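Local coordinates for protein aspartokinase (PDB 2CDQ) that phosphorylates aspartate with ATP in the chloroplast, the first step toward lysine, threonine, methionine and isoleucine, and binds the allosteric effectors lysine and S-adenosylmethionine, at residues S113-L125 with Y142-I154. Numbering follows the deposited sequence.
Sequences SVILTYLEELEQL and YLVSFGECLSTRI. With LYS (lysine), chain D.
Two antiparallel helices of the amino acid kinase domain meet here through reciprocal knobs-into-holes packing: Tyr118 sits among Phe146, Cys149, Leu150 and Arg153, and Phe146 among Tyr118, Glu121, Leu122 and Leu125. The segment axes run antiparallel at 173°, 10.3 Å apart at their closest. One face of the Phe146 ring receives Leu122 CA, offset toward the rim, while its CD1 lies at the edge of the Tyr118 ring, 4.1 Å from Tyr118 CD2. Tyr118 also crosses the end of Arg153: its CZ stands over the centre of the guanidinium, 3.6 Å from Arg153 CZ, with the two planes 40° apart. The Tyr118 hydroxyl thus lies above the guanidinium, where the angle is poor for a hydrogen bond. The NH1 and NH2 ends of Arg153 are engaged elsewhere, NH1 with Cys149 O one turn back (3.0 Å) and NH2 in a salt bridge with Asp170; these two bonds would hold flat the plane against which Tyr118 rests. At the other end Tyr142 OH donates to Glu121 OE1 (2.7 Å), nearly along the carboxylate C-O axis. With CG anti to the backbone N (chi1 -175°), the Tyr142 ring reaches across to this acceptor, and its edge meets Leu125 CD1, 3.6 Å from Tyr142 CD2. On the buried flank, Leu150 CD2 packs on Tyr118 CB and Ile115 CD1 on Ile154 CG1. Glu148, in the substrate-binding site, takes no part in the interface; its OE1 accepts a hydrogen bond from the amino N of the bound lysine. Helix 69-80 covers Leu122 and Leu143, helix 92-108 covers Leu119, Leu150 and Ile154, and strand 209-219 underlies Ser145, Glu148 and Thr152.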
loop_
_atom_site.group_PDB
_atom_site.type_symbol
_atom_site.label_atom_id
_atom_site.label_comp_id
_atom_site.label_asym_id
_atom_site.label_seq_id
_atom_site.Cartn_x
_atom_site.Cartn_y
_atom_site.Cartn_z
ATOM N N SER A 113 27.327 -45.954 14.212
ATOM C CA SER A 113 28.289 -45.743 13.128
ATOM C C SER A 113 27.907 -44.625 12.165
ATOM O O SER A 113 28.634 -43.633 12.045
ATOM C CB SER A 113 28.524 -47.039 12.358
ATOM O OG SER A 113 29.128 -47.998 13.197
ATOM N N VAL A 114 26.768 -44.784 11.494
ATOM C CA VAL A 114 26.356 -43.851 10.446
ATOM C C VAL A 114 26.330 -42.420 10.979
ATOM O O VAL A 114 26.909 -41.517 10.371
ATOM C CB VAL A 114 24.987 -44.227 9.827
ATOM C CG1 VAL A 114 24.755 -43.460 8.529
ATOM C CG2 VAL A 114 24.899 -45.732 9.578
ATOM N N ILE A 115 25.687 -42.235 12.129
ATOM C CA ILE A 115 25.597 -40.924 12.771
ATOM C C ILE A 115 26.975 -40.333 13.084
ATOM O O ILE A 115 27.215 -39.150 12.826
ATOM C CB ILE A 115 24.675 -40.965 14.026
ATOM C CG1 ILE A 115 23.222 -40.683 13.634
ATOM C CG2 ILE A 115 25.087 -39.934 15.064
ATOM C CD1 ILE A 115 22.580 -41.740 12.747
ATOM N N LEU A 116 27.877 -41.163 13.610
ATOM C CA LEU A 116 29.220 -40.715 13.991
ATOM C C LEU A 116 30.018 -40.178 12.807
ATOM O O LEU A 116 30.771 -39.212 12.953
ATOM C CB LEU A 116 29.999 -41.832 14.699
ATOM C CG LEU A 116 29.630 -42.162 16.154
ATOM C CD1 LEU A 116 30.296 -43.464 16.587
ATOM C CD2 LEU A 116 29.984 -41.027 17.124
ATOM N N THR A 117 29.844 -40.797 11.642
ATOM C CA THR A 117 30.506 -40.346 10.423
ATOM C C THR A 117 30.016 -38.952 10.036
ATOM O O THR A 117 30.813 -38.081 9.670
ATOM C CB THR A 117 30.288 -41.343 9.258
ATOM O OG1 THR A 117 30.887 -42.603 9.592
ATOM C CG2 THR A 117 30.906 -40.823 7.960
ATOM N N TYR A 118 28.705 -38.746 10.134
ATOM C CA TYR A 118 28.102 -37.473 9.762
ATOM C C TYR A 118 28.505 -36.331 10.691
ATOM O O TYR A 118 28.646 -35.189 10.247
ATOM C CB TYR A 118 26.579 -37.603 9.677
ATOM C CG TYR A 118 26.090 -38.023 8.309
ATOM C CD1 TYR A 118 26.032 -39.371 7.944
ATOM C CD2 TYR A 118 25.694 -37.071 7.374
ATOM C CE1 TYR A 118 25.588 -39.756 6.684
ATOM C CE2 TYR A 118 25.252 -37.444 6.114
ATOM C CZ TYR A 118 25.201 -38.786 5.776
ATOM O OH TYR A 118 24.761 -39.145 4.527
ATOM N N LEU A 119 28.703 -36.647 11.970
ATOM C CA LEU A 119 29.135 -35.656 12.952
ATOM C C LEU A 119 30.601 -35.277 12.745
ATOM O O LEU A 119 30.968 -34.104 12.882
ATOM C CB LEU A 119 28.889 -36.150 14.380
ATOM C CG LEU A 119 27.438 -36.407 14.810
ATOM C CD1 LEU A 119 27.392 -36.950 16.223
ATOM C CD2 LEU A 119 26.577 -35.153 14.709
ATOM N N GLU A 120 31.424 -36.272 12.409
ATOM C CA GLU A 120 32.816 -36.043 12.011
ATOM C C GLU A 120 32.877 -35.002 10.901
ATOM O O GLU A 120 33.568 -33.989 11.023
ATOM C CB GLU A 120 33.463 -37.343 11.525
ATOM C CG GLU A 120 33.833 -38.339 12.620
ATOM C CD GLU A 120 35.109 -37.967 13.371
ATOM O OE1 GLU A 120 35.459 -38.704 14.336
ATOM O OE2 GLU A 120 35.761 -36.952 12.998
ATOM N N GLU A 121 32.135 -35.269 9.826
ATOM C CA GLU A 121 31.999 -34.359 8.695
ATOM C C GLU A 121 31.611 -32.941 9.113
ATOM O O GLU A 121 32.261 -31.977 8.707
ATOM C CB GLU A 121 30.964 -34.898 7.709
ATOM C CG GLU A 121 31.538 -35.611 6.499
ATOM C CD GLU A 121 30.564 -35.606 5.324
ATOM O OE1 GLU A 121 30.092 -34.505 4.940
ATOM O OE2 GLU A 121 30.271 -36.700 4.784
ATOM N N LEU A 122 30.553 -32.825 9.919
ATOM C CA LEU A 122 30.062 -31.530 10.398
ATOM C C LEU A 122 31.169 -30.712 11.057
ATOM O O LEU A 122 31.359 -29.539 10.731
ATOM C CB LEU A 122 28.877 -31.714 11.356
ATOM C CG LEU A 122 28.332 -30.484 12.095
ATOM C CD1 LEU A 122 27.886 -29.391 11.132
ATOM C CD2 LEU A 122 27.186 -30.881 13.005
ATOM N N GLU A 123 31.899 -31.343 11.974
ATOM C CA GLU A 123 33.038 -30.709 12.635
ATOM C C GLU A 123 34.130 -30.325 11.625
ATOM O O GLU A 123 34.740 -29.257 11.736
ATOM C CB GLU A 123 33.600 -31.629 13.725
ATOM C CG GLU A 123 34.632 -30.969 14.633
ATOM C CD GLU A 123 34.855 -31.726 15.931
ATOM O OE1 GLU A 123 34.031 -32.601 16.277
ATOM O OE2 GLU A 123 35.855 -31.429 16.617
ATOM N N GLN A 124 34.362 -31.193 10.643
ATOM C CA GLN A 124 35.325 -30.910 9.588
ATOM C C GLN A 124 34.911 -29.699 8.751
ATOM O O GLN A 124 35.752 -28.851 8.426
ATOM C CB GLN A 124 35.544 -32.138 8.696
ATOM C CG GLN A 124 36.309 -33.275 9.369
ATOM C CD GLN A 124 37.690 -32.854 9.847
ATOM O OE1 GLN A 124 37.934 -32.730 11.049
ATOM N NE2 GLN A 124 38.597 -32.620 8.905
ATOM N N LEU A 125 33.621 -29.614 8.418
ATOM C CA LEU A 125 33.104 -28.500 7.621
ATOM C C LEU A 125 33.251 -27.176 8.354
ATOM O O LEU A 125 33.629 -26.169 7.757
ATOM C CB LEU A 125 31.640 -28.724 7.236
ATOM C CG LEU A 125 31.013 -27.627 6.367
ATOM C CD1 LEU A 125 31.404 -27.771 4.907
ATOM C CD2 LEU A 125 29.511 -27.642 6.506
ATOM N N TYR A 142 24.667 -26.476 2.526
ATOM C CA TYR A 142 25.304 -27.750 2.841
ATOM C C TYR A 142 25.292 -27.982 4.350
ATOM O O TYR A 142 24.906 -29.053 4.816
ATOM C CB TYR A 142 26.732 -27.803 2.275
ATOM C CG TYR A 142 27.421 -29.141 2.456
ATOM C CD1 TYR A 142 27.017 -30.263 1.727
ATOM C CD2 TYR A 142 28.478 -29.283 3.353
ATOM C CE1 TYR A 142 27.644 -31.497 1.895
ATOM C CE2 TYR A 142 29.114 -30.506 3.528
ATOM C CZ TYR A 142 28.692 -31.611 2.799
ATOM O OH TYR A 142 29.321 -32.826 2.975
ATOM N N LEU A 143 25.689 -26.951 5.097
ATOM C CA LEU A 143 25.720 -26.972 6.555
ATOM C C LEU A 143 24.380 -27.440 7.136
ATOM O O LEU A 143 24.331 -28.447 7.853
ATOM C CB LEU A 143 26.081 -25.583 7.087
ATOM C CG LEU A 143 26.854 -25.367 8.395
ATOM C CD1 LEU A 143 26.776 -23.905 8.789
ATOM C CD2 LEU A 143 26.353 -26.217 9.545
ATOM N N VAL A 144 23.293 -26.739 6.808
ATOM C CA VAL A 144 21.986 -27.095 7.371
ATOM C C VAL A 144 21.467 -28.467 6.908
ATOM O O VAL A 144 20.617 -29.055 7.580
ATOM C CB VAL A 144 20.886 -25.988 7.195
ATOM C CG1 VAL A 144 21.476 -24.593 7.290
ATOM C CG2 VAL A 144 20.126 -26.154 5.906
ATOM N N SER A 145 21.986 -28.980 5.786
ATOM C CA SER A 145 21.539 -30.273 5.251
ATOM C C SER A 145 21.824 -31.420 6.222
ATOM O O SER A 145 21.112 -32.425 6.233
ATOM C CB SER A 145 22.146 -30.559 3.868
ATOM O OG SER A 145 23.471 -31.075 3.941
ATOM N N PHE A 146 22.853 -31.249 7.046
ATOM C CA PHE A 146 23.197 -32.221 8.080
ATOM C C PHE A 146 22.045 -32.481 9.033
ATOM O O PHE A 146 21.872 -33.597 9.511
ATOM C CB PHE A 146 24.412 -31.745 8.866
ATOM C CG PHE A 146 25.709 -31.995 8.168
ATOM C CD1 PHE A 146 26.433 -33.151 8.420
ATOM C CD2 PHE A 146 26.207 -31.079 7.251
ATOM C CE1 PHE A 146 27.632 -33.384 7.782
ATOM C CE2 PHE A 146 27.404 -31.311 6.603
ATOM C CZ PHE A 146 28.118 -32.465 6.868
ATOM N N GLY A 147 21.261 -31.444 9.300
ATOM C CA GLY A 147 20.127 -31.553 10.197
ATOM C C GLY A 147 19.195 -32.682 9.828
ATOM O O GLY A 147 19.055 -33.638 10.581
ATOM N N GLU A 148 18.570 -32.569 8.661
ATOM C CA GLU A 148 17.608 -33.566 8.187
ATOM C C GLU A 148 18.285 -34.876 7.806
ATOM O O GLU A 148 17.672 -35.939 7.885
ATOM C CB GLU A 148 16.803 -33.035 6.999
ATOM C CG GLU A 148 15.880 -31.862 7.322
ATOM C CD GLU A 148 16.621 -30.541 7.505
ATOM O OE1 GLU A 148 15.991 -29.573 7.977
ATOM O OE2 GLU A 148 17.826 -30.461 7.184
ATOM N N CYS A 149 19.549 -34.797 7.397
ATOM C CA CYS A 149 20.311 -35.999 7.079
ATOM C C CYS A 149 20.520 -36.870 8.309
ATOM O O CYS A 149 20.425 -38.096 8.229
ATOM C CB CYS A 149 21.644 -35.645 6.435
ATOM S SG CYS A 149 21.447 -35.062 4.751
ATOM N N LEU A 150 20.800 -36.229 9.444
ATOM C CA LEU A 150 20.899 -36.924 10.713
ATOM C C LEU A 150 19.519 -37.412 11.132
ATOM O O LEU A 150 19.308 -38.606 11.362
ATOM C CB LEU A 150 21.474 -36.001 11.774
ATOM C CG LEU A 150 22.966 -35.715 11.698
ATOM C CD1 LEU A 150 23.277 -34.477 12.512
ATOM C CD2 LEU A 150 23.776 -36.894 12.195
ATOM N N SER A 151 18.582 -36.472 11.198
ATOM C CA SER A 151 17.221 -36.718 11.647
ATOM C C SER A 151 16.596 -37.963 11.021
ATOM O O SER A 151 16.217 -38.895 11.732
ATOM C CB SER A 151 16.368 -35.494 11.345
ATOM O OG SER A 151 15.027 -35.716 11.726
ATOM N N THR A 152 16.496 -37.973 9.693
ATOM C CA THR A 152 15.899 -39.096 8.969
ATOM C C THR A 152 16.594 -40.436 9.233
ATOM O O THR A 152 15.918 -41.447 9.432
ATOM C CB THR A 152 15.837 -38.842 7.445
ATOM O OG1 THR A 152 17.078 -38.283 6.988
ATOM C CG2 THR A 152 14.702 -37.895 7.120
ATOM N N ARG A 153 17.930 -40.429 9.243
ATOM C CA ARG A 153 18.728 -41.652 9.436
ATOM C C ARG A 153 18.534 -42.304 10.809
ATOM O O ARG A 153 18.469 -43.531 10.916
ATOM C CB ARG A 153 20.210 -41.390 9.169
ATOM C CG ARG A 153 20.574 -41.467 7.702
ATOM C CD ARG A 153 22.017 -41.056 7.442
ATOM N NE ARG A 153 22.333 -41.107 6.018
ATOM C CZ ARG A 153 21.975 -40.182 5.128
ATOM N NH1 ARG A 153 21.287 -39.110 5.497
ATOM N NH2 ARG A 153 22.310 -40.327 3.857
ATOM N N ILE A 154 18.448 -41.479 11.849
ATOM C CA ILE A 154 18.142 -41.966 13.188
ATOM C C ILE A 154 16.766 -42.631 13.181
ATOM O O ILE A 154 16.627 -43.789 13.586
ATOM C CB ILE A 154 18.215 -40.837 14.245
ATOM C CG1 ILE A 154 19.672 -40.445 14.490
ATOM C CG2 ILE A 154 17.576 -41.274 15.545
ATOM C CD1 ILE A 154 19.869 -39.148 15.247
HETATM N N LYS D . 14.220 -28.576 9.419
HETATM C CA LYS D . 13.935 -27.296 10.132
HETATM C C LYS D . 12.991 -27.504 11.332
HETATM O O LYS D . 13.292 -28.302 12.223
HETATM C CB LYS D . 13.396 -26.247 9.150
HETATM C CG LYS D . 12.325 -26.765 8.189
HETATM C CD LYS D . 11.652 -25.627 7.444
HETATM C CE LYS D . 10.751 -24.806 8.359
HETATM N NZ LYS D . 10.113 -23.682 7.622
HETATM O OXT LYS D . 11.919 -26.905 11.466
#